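Local coordinates for C protein alpha-antigen (Streptococcus agalactiae, PDB 1YWM) that is a cell-wall-anchored surface protein that may act in both virulence and immunity, represented by its N-terminal domain, at residues L84-I96 / I111-S123. Residues are numbered along the deposited sequence; the frame is centred on the assembly and turned at random.
Sequences LQSTGRASLTYNI and IDIVSVALTIYDS
Ile-120 and Leu-118 pack against Leu-84, Ala-90 and Leu-92 on the inner face of an antiparallel strand pair, 88-96 with 113-121, in the fibronectin-like beta sandwich of this N-terminal domain. Ile-120 holds CG1 anti to its carbonyl carbon (chi1 -60°), and its extended arm brings CD1 between Leu-84 CD1 and Ala-90 CB, each 3.9 Å away; its other branch, CG2, faces Ser-86 O. Leu-118 reaches Ala-90 CB with CD2, at 4.0 Å. Farther along, the Tyr-94 ring meets Val-116 CG2 edge-on through CE2 (4.1 Å), while its hydroxyl hydrogen-bonds to Pro-55 O. Paired backbone bonds link Gly-88, Ala-90, Leu-92 and Tyr-94 to Ile-120, Leu-118, Val-116 and Val-114. On the other face, Asn-95 OD1 lies 3.1 Å from Ile-113 CG2, the two side chains running alongside each other. Strands 40-44 and 66-73 flank the pair. At the Ile-96 end of the pair, CG2 of that residue lies 3.6 Å from Asp-112 OD2, an oxygen that is hydrogen-bonded to His-104 ND1 and Ala-25 N. There a water donates to both Ile-96 O and Asp-112 O, the latter also accepting Ile-96 N at 3.2 Å.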
loop_
_atom_site.group_PDB
_atom_site.type_symbol
_atom_site.label_atom_id
_atom_site.label_comp_id
_atom_site.label_asym_id
_atom_site.label_seq_id
_atom_site.Cartn_x
_atom_site.Cartn_y
_atom_site.Cartn_z
ATOM N N LEU A 84 9.016 9.168 5.405
ATOM C CA LEU A 84 9.242 8.302 4.252
ATOM C C LEU A 84 8.803 9.048 2.988
ATOM O O LEU A 84 7.685 9.522 2.909
ATOM C CB LEU A 84 8.462 6.990 4.360
ATOM C CG LEU A 84 8.860 6.095 5.546
ATOM C CD1 LEU A 84 8.082 4.832 5.504
ATOM C CD2 LEU A 84 10.385 5.812 5.533
ATOM N N GLN A 85 9.690 9.142 2.019
ATOM C CA GLN A 85 9.390 9.941 0.814
ATOM C C GLN A 85 9.802 9.237 -0.469
ATOM O O GLN A 85 9.501 9.698 -1.571
ATOM C CB GLN A 85 10.078 11.304 0.885
ATOM C CG GLN A 85 9.640 12.200 2.057
ATOM C CD GLN A 85 8.248 12.795 1.880
ATOM O OE1 GLN A 85 7.900 13.264 0.794
ATOM N NE2 GLN A 85 7.451 12.781 2.953
ATOM N N SER A 86 10.487 8.125 -0.328
ATOM C CA SER A 86 10.986 7.390 -1.490
ATOM C C SER A 86 10.487 5.962 -1.425
ATOM O O SER A 86 10.402 5.388 -0.341
ATOM C CB SER A 86 12.520 7.382 -1.483
ATOM O OG SER A 86 13.019 8.694 -1.685
ATOM N N THR A 87 10.181 5.378 -2.581
ATOM C CA THR A 87 9.759 3.982 -2.644
ATOM C C THR A 87 10.939 3.029 -2.790
ATOM O O THR A 87 12.041 3.434 -3.130
ATOM C CB THR A 87 8.790 3.751 -3.817
ATOM O OG1 THR A 87 9.454 4.123 -5.030
ATOM C CG2 THR A 87 7.587 4.686 -3.719
ATOM N N GLY A 88 10.693 1.751 -2.548
ATOM C CA GLY A 88 11.752 0.775 -2.611
ATOM C C GLY A 88 11.777 -0.060 -1.342
ATOM O O GLY A 88 10.847 0.002 -0.506
ATOM N N ARG A 89 12.840 -0.849 -1.223
ATOM C CA ARG A 89 13.039 -1.748 -0.099
ATOM C C ARG A 89 13.667 -0.985 1.079
ATOM O O ARG A 89 14.472 -0.068 0.897
ATOM C CB ARG A 89 13.948 -2.913 -0.513
ATOM C CG ARG A 89 14.013 -4.020 0.526
ATOM C CD ARG A 89 15.098 -5.058 0.269
ATOM N NE ARG A 89 14.604 -6.435 0.341
ATOM C CZ ARG A 89 13.814 -6.999 -0.571
ATOM N NH1 ARG A 89 13.411 -6.308 -1.631
ATOM N NH2 ARG A 89 13.422 -8.259 -0.425
ATOM N N ALA A 90 13.275 -1.373 2.281
ATOM C CA ALA A 90 13.737 -0.692 3.489
ATOM C C ALA A 90 13.557 -1.708 4.610
ATOM O O ALA A 90 13.255 -2.880 4.355
ATOM C CB ALA A 90 12.907 0.575 3.721
ATOM N N SER A 91 13.738 -1.267 5.851
ATOM C CA SER A 91 13.413 -2.124 6.971
ATOM C C SER A 91 12.619 -1.330 7.990
ATOM O O SER A 91 12.642 -0.063 8.008
ATOM C CB SER A 91 14.686 -2.719 7.608
ATOM O OG SER A 91 15.362 -1.713 8.364
ATOM N N LEU A 92 11.872 -2.092 8.781
ATOM C CA LEU A 92 11.030 -1.589 9.847
ATOM C C LEU A 92 11.428 -2.410 11.081
ATOM O O LEU A 92 11.465 -3.650 11.031
ATOM C CB LEU A 92 9.535 -1.770 9.495
ATOM C CG LEU A 92 8.475 -1.614 10.619
ATOM C CD1 LEU A 92 8.541 -0.272 11.407
ATOM C CD2 LEU A 92 7.063 -1.825 10.086
ATOM N N THR A 93 11.790 -1.714 12.163
ATOM C CA THR A 93 12.192 -2.401 13.390
ATOM C C THR A 93 11.406 -1.820 14.545
ATOM O O THR A 93 11.233 -0.629 14.592
ATOM C CB THR A 93 13.679 -2.168 13.664
ATOM O OG1 THR A 93 14.452 -2.699 12.580
ATOM C CG2 THR A 93 14.127 -2.984 14.913
ATOM N N TYR A 94 10.962 -2.678 15.465
ATOM C CA TYR A 94 10.325 -2.223 16.674
ATOM C C TYR A 94 11.335 -2.510 17.790
ATOM O O TYR A 94 11.721 -3.654 18.009
ATOM C CB TYR A 94 9.041 -2.995 16.899
ATOM C CG TYR A 94 8.009 -2.689 15.836
ATOM C CD1 TYR A 94 7.151 -1.593 15.973
ATOM C CD2 TYR A 94 7.958 -3.448 14.665
ATOM C CE1 TYR A 94 6.181 -1.290 14.971
ATOM C CE2 TYR A 94 7.006 -3.154 13.652
ATOM C CZ TYR A 94 6.127 -2.082 13.825
ATOM O OH TYR A 94 5.177 -1.823 12.849
ATOM N N ASN A 95 11.771 -1.460 18.451
ATOM C CA ASN A 95 12.626 -1.604 19.633
ATOM C C ASN A 95 11.681 -1.662 20.834
ATOM O O ASN A 95 10.850 -0.793 20.985
ATOM C CB ASN A 95 13.590 -0.400 19.705
ATOM C CG ASN A 95 14.645 -0.437 18.562
ATOM O OD1 ASN A 95 15.065 -1.510 18.151
ATOM N ND2 ASN A 95 15.024 0.730 18.035
ATOM N N ILE A 96 11.871 -2.652 21.703
ATOM C CA ILE A 96 10.927 -2.943 22.768
ATOM C C ILE A 96 11.589 -2.508 24.100
ATOM O O ILE A 96 12.759 -2.827 24.345
ATOM C CB ILE A 96 10.595 -4.449 22.793
ATOM C CG1 ILE A 96 10.157 -4.958 21.387
ATOM C CG2 ILE A 96 9.519 -4.768 23.826
ATOM C CD1 ILE A 96 9.001 -4.150 20.766
ATOM N N ILE A 111 18.804 -8.447 23.252
ATOM C CA ILE A 111 17.920 -7.275 23.270
ATOM C C ILE A 111 16.713 -7.609 22.425
ATOM O O ILE A 111 16.868 -8.192 21.345
ATOM C CB ILE A 111 18.647 -6.035 22.702
ATOM C CG1 ILE A 111 19.894 -5.668 23.541
ATOM C CG2 ILE A 111 17.707 -4.839 22.616
ATOM C CD1 ILE A 111 19.549 -4.992 24.830
ATOM N N ASP A 112 15.527 -7.271 22.934
ATOM C CA ASP A 112 14.269 -7.506 22.241
ATOM C C ASP A 112 14.047 -6.477 21.136
ATOM O O ASP A 112 13.661 -5.345 21.403
ATOM C CB ASP A 112 13.136 -7.415 23.257
ATOM C CG ASP A 112 11.850 -7.988 22.760
ATOM O OD1 ASP A 112 11.737 -8.309 21.539
ATOM O OD2 ASP A 112 10.883 -8.127 23.540
ATOM N N ILE A 113 14.333 -6.856 19.888
ATOM C CA ILE A 113 13.924 -6.027 18.765
ATOM C C ILE A 113 13.165 -6.903 17.758
ATOM O O ILE A 113 13.414 -8.113 17.651
ATOM C CB ILE A 113 15.129 -5.320 18.083
ATOM C CG1 ILE A 113 16.082 -6.300 17.384
ATOM C CG2 ILE A 113 15.879 -4.398 19.083
ATOM C CD1 ILE A 113 17.141 -5.563 16.477
ATOM N N VAL A 114 12.225 -6.306 17.033
ATOM C CA VAL A 114 11.459 -7.095 16.058
ATOM C C VAL A 114 11.711 -6.469 14.707
ATOM O O VAL A 114 11.308 -5.349 14.479
ATOM C CB VAL A 114 9.965 -7.121 16.364
ATOM C CG1 VAL A 114 9.191 -7.976 15.296
ATOM C CG2 VAL A 114 9.707 -7.681 17.787
ATOM N N SER A 115 12.420 -7.197 13.845
ATOM C CA SER A 115 12.828 -6.696 12.534
ATOM C C SER A 115 11.875 -7.241 11.487
ATOM O O SER A 115 11.580 -8.436 11.497
ATOM C CB SER A 115 14.232 -7.208 12.205
ATOM O OG SER A 115 15.122 -6.877 13.250
ATOM N N VAL A 116 11.398 -6.364 10.604
ATOM C CA VAL A 116 10.445 -6.727 9.559
ATOM C C VAL A 116 10.966 -6.202 8.197
ATOM O O VAL A 116 11.317 -5.032 8.076
ATOM C CB VAL A 116 9.025 -6.093 9.834
ATOM C CG1 VAL A 116 7.975 -6.793 9.044
ATOM C CG2 VAL A 116 8.641 -6.153 11.362
ATOM N N ALA A 117 11.032 -7.055 7.182
ATOM C CA ALA A 117 11.321 -6.580 5.822
ATOM C C ALA A 117 10.167 -5.645 5.408
ATOM O O ALA A 117 9.014 -5.925 5.750
ATOM C CB ALA A 117 11.376 -7.749 4.868
ATOM N N LEU A 118 10.500 -4.557 4.719
ATOM C CA LEU A 118 9.540 -3.493 4.395
ATOM C C LEU A 118 9.612 -3.170 2.891
ATOM O O LEU A 118 10.691 -2.987 2.331
ATOM C CB LEU A 118 9.825 -2.215 5.199
ATOM C CG LEU A 118 8.997 -0.982 4.819
ATOM C CD1 LEU A 118 7.492 -1.339 5.056
ATOM C CD2 LEU A 118 9.430 0.254 5.662
ATOM N N THR A 119 8.446 -3.071 2.270
ATOM C CA THR A 119 8.342 -2.602 0.898
ATOM C C THR A 119 7.589 -1.278 0.901
ATOM O O THR A 119 6.461 -1.219 1.388
ATOM C CB THR A 119 7.508 -3.635 0.103
ATOM O OG1 THR A 119 8.260 -4.838 -0.025
ATOM C CG2 THR A 119 7.278 -3.134 -1.389
ATOM N N ILE A 120 8.195 -0.216 0.389
ATOM C CA ILE A 120 7.495 1.053 0.354
ATOM C C ILE A 120 7.062 1.281 -1.100
ATOM O O ILE A 120 7.849 1.109 -2.020
ATOM C CB ILE A 120 8.393 2.227 0.812
ATOM C CG1 ILE A 120 8.883 2.017 2.269
ATOM C CG2 ILE A 120 7.627 3.518 0.706
ATOM C CD1 ILE A 120 10.020 2.964 2.637
ATOM N N TYR A 121 5.815 1.681 -1.283
ATOM C CA TYR A 121 5.306 1.941 -2.629
ATOM C C TYR A 121 4.442 3.169 -2.575
ATOM O O TYR A 121 4.240 3.743 -1.510
ATOM C CB TYR A 121 4.558 0.717 -3.157
ATOM C CG TYR A 121 3.245 0.339 -2.468
ATOM C CD1 TYR A 121 3.234 -0.321 -1.234
ATOM C CD2 TYR A 121 2.007 0.608 -3.074
ATOM C CE1 TYR A 121 2.017 -0.706 -0.620
ATOM C CE2 TYR A 121 0.790 0.230 -2.467
ATOM C CZ TYR A 121 0.801 -0.432 -1.256
ATOM O OH TYR A 121 -0.361 -0.813 -0.631
ATOM N N ASP A 122 3.955 3.611 -3.727
ATOM C CA ASP A 122 3.157 4.824 -3.741
ATOM C C ASP A 122 2.141 4.665 -4.851
ATOM O O ASP A 122 2.523 4.648 -6.028
ATOM C CB ASP A 122 4.028 6.028 -4.041
ATOM C CG ASP A 122 3.311 7.323 -3.812
ATOM O OD1 ASP A 122 2.073 7.306 -3.589
ATOM O OD2 ASP A 122 3.917 8.404 -3.770
ATOM N N SER A 123 0.868 4.547 -4.467
ATOM C CA SER A 123 -0.211 4.419 -5.456
ATOM C C SER A 123 -0.761 5.804 -5.928
ATOM O O SER A 123 -1.718 5.857 -6.701
ATOM C CB SER A 123 -1.335 3.559 -4.896
ATOM O OG SER A 123 -1.950 4.202 -3.788
HETATM O O HOH W 1 14.843 -3.083 22.715
#